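Local atomic coordinates of Low temperature requirement C protein (Listeria monocytogenes, PDB entry 1Y9I), a protein that probably acts as a phosphatidylglycerophosphatase, removing phosphate from a membrane lipid precursor, and binds calcium and magnesium at a two-metal site. Residues 118-122 / 123-127. Numbering follows the deposited sequence.
Sequences GYIDK and VKPGI
Ile-120 and Lys-124 meet at the C-terminal cap of helix 114-123, where Lys-124 takes left-handed backbone angles and the chain leaves through Pro-125 toward helix 127-130. The last i to i+4 bonds mark the end: Val-123 N reaches Tyr-119 O nearly straight, whereas Lys-124 N, 2.8 Å from Ile-120 O, is tilted 29° from the carbonyl plane. In the tight part, Ile-120 and Pro-125 face helix 25-36. There CG1 of Ile-120, anti to its own N (chi1 -157°), lies 3.7 Å from Pro-125 CD, the two side chains crossing at about a right angle, and Leu-31 touches both. Four residues after Tyr-119, one turn on, Val-123 sets CG2 over a face of its ring, off centre and nearest CE1 at 3.6 Å, a CH-pi contact; the tyrosine also touches Phe-34, while Val-123 packs on Tyr-119 of the second subunit.

The watery side belongs to Lys-124. Its chain lies alongside Asp-121, extended past the carbonyl O, and the bend at chi4 (-59°) turns NZ onto Asp-121 O, 2.9 Å away and in the carbonyl plane. The salt bridge beside it is long, 3.5 Å from NZ to Asp-121 OD1, and three waters bridge the pair, two of them through one weak bond. Asp-121 OD2 is hydrogen-bonded to Thr-115 OG1 of the second subunit, and its side chain touches Asp-145, a magnesium ligand. The lysine's charge probably balances part of that of Asp-121, near the metals. The closest bridging water to the carboxylate sits 2.6 Å from Asp-121 OD1 and accepts from Lys-124 NZ.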
loop_
_atom_site.group_PDB
_atom_site.type_symbol
_atom_site.label_atom_id
_atom_site.label_comp_id
_atom_site.label_asym_id
_atom_site.label_seq_id
_atom_site.Cartn_x
_atom_site.Cartn_y
_atom_site.Cartn_z
ATOM N N GLY A 118 3.634 -12.954 1.298
ATOM C CA GLY A 118 5.081 -13.032 1.375
ATOM C C GLY A 118 5.576 -14.438 1.646
ATOM O O GLY A 118 6.500 -14.917 0.995
ATOM N N TYR A 119 4.948 -15.104 2.610
ATOM C CA TYR A 119 5.326 -16.457 2.994
ATOM C C TYR A 119 5.252 -17.454 1.845
ATOM O O TYR A 119 6.188 -18.221 1.616
ATOM C CB TYR A 119 4.426 -16.930 4.141
ATOM C CG TYR A 119 4.625 -18.380 4.538
ATOM C CD1 TYR A 119 5.831 -18.814 5.089
ATOM C CD2 TYR A 119 3.603 -19.313 4.371
ATOM C CE1 TYR A 119 6.014 -20.141 5.466
ATOM C CE2 TYR A 119 3.775 -20.645 4.745
ATOM C CZ TYR A 119 4.981 -21.048 5.292
ATOM O OH TYR A 119 5.156 -22.357 5.670
ATOM N N ILE A 120 4.144 -17.443 1.111
ATOM C CA ILE A 120 3.984 -18.392 0.023
ATOM C C ILE A 120 4.954 -18.105 -1.117
ATOM O O ILE A 120 5.387 -19.021 -1.818
ATOM C CB ILE A 120 2.519 -18.422 -0.487
ATOM C CG1 ILE A 120 2.253 -19.769 -1.170
ATOM C CG2 ILE A 120 2.259 -17.258 -1.445
ATOM C CD1 ILE A 120 0.785 -20.093 -1.363
ATOM N N ASP A 121 5.308 -16.838 -1.295
ATOM C CA ASP A 121 6.253 -16.470 -2.346
ATOM C C ASP A 121 7.640 -17.055 -2.055
ATOM O O ASP A 121 8.400 -17.365 -2.974
ATOM C CB ASP A 121 6.365 -14.952 -2.458
ATOM C CG ASP A 121 7.297 -14.526 -3.572
ATOM O OD1 ASP A 121 6.980 -14.807 -4.744
ATOM O OD2 ASP A 121 8.349 -13.921 -3.276
ATOM N N LYS A 122 7.973 -17.201 -0.778
ATOM C CA LYS A 122 9.272 -17.753 -0.402
ATOM C C LYS A 122 9.308 -19.269 -0.488
ATOM O O LYS A 122 10.266 -19.846 -0.999
ATOM C CB LYS A 122 9.653 -17.329 1.017
ATOM C CG LYS A 122 10.379 -16.003 1.107
ATOM C CD LYS A 122 11.670 -16.021 0.303
ATOM C CE LYS A 122 12.427 -14.707 0.430
ATOM N NZ LYS A 122 13.632 -14.670 -0.452
ATOM N N VAL A 123 8.258 -19.909 0.014
ATOM C CA VAL A 123 8.158 -21.365 0.027
ATOM C C VAL A 123 7.861 -21.965 -1.340
ATOM O O VAL A 123 8.300 -23.073 -1.650
ATOM C CB VAL A 123 7.070 -21.815 1.028
ATOM C CG1 VAL A 123 6.888 -23.325 0.971
ATOM C CG2 VAL A 123 7.455 -21.369 2.423
ATOM N N LYS A 124 7.105 -21.234 -2.148
ATOM C CA LYS A 124 6.751 -21.669 -3.491
ATOM C C LYS A 124 6.285 -23.119 -3.597
ATOM O O LYS A 124 6.866 -23.917 -4.337
ATOM C CB LYS A 124 7.934 -21.443 -4.435
ATOM C CG LYS A 124 8.431 -20.011 -4.443
ATOM C CD LYS A 124 9.606 -19.819 -5.386
ATOM C CE LYS A 124 10.082 -18.378 -5.366
ATOM N NZ LYS A 124 9.000 -17.438 -5.773
ATOM N N PRO A 125 5.217 -23.478 -2.870
ATOM C CA PRO A 125 4.738 -24.857 -2.951
ATOM C C PRO A 125 3.908 -25.096 -4.212
ATOM O O PRO A 125 3.512 -24.152 -4.901
ATOM C CB PRO A 125 3.908 -24.994 -1.683
ATOM C CG PRO A 125 3.267 -23.637 -1.589
ATOM C CD PRO A 125 4.438 -22.706 -1.884
ATOM N N GLY A 126 3.648 -26.364 -4.512
ATOM C CA GLY A 126 2.842 -26.707 -5.671
ATOM C C GLY A 126 3.138 -25.997 -6.981
ATOM O O GLY A 126 4.286 -25.937 -7.424
ATOM N N ILE A 127 2.087 -25.460 -7.596
ATOM C CA ILE A 127 2.193 -24.769 -8.879
ATOM C C ILE A 127 3.227 -23.644 -8.891
ATOM O O ILE A 127 3.810 -23.348 -9.932
ATOM C CB ILE A 127 0.816 -24.200 -9.312
ATOM C CG1 ILE A 127 0.895 -23.635 -10.734
ATOM C CG2 ILE A 127 0.368 -23.114 -8.345
ATOM C CD1 ILE A 127 1.151 -24.675 -11.796
HETATM O O HOH W 1 8.571 -14.632 -6.778
HETATM O O HOH W 2 11.039 -15.317 -4.074
HETATM O O HOH W 3 6.247 -17.705 -6.256
#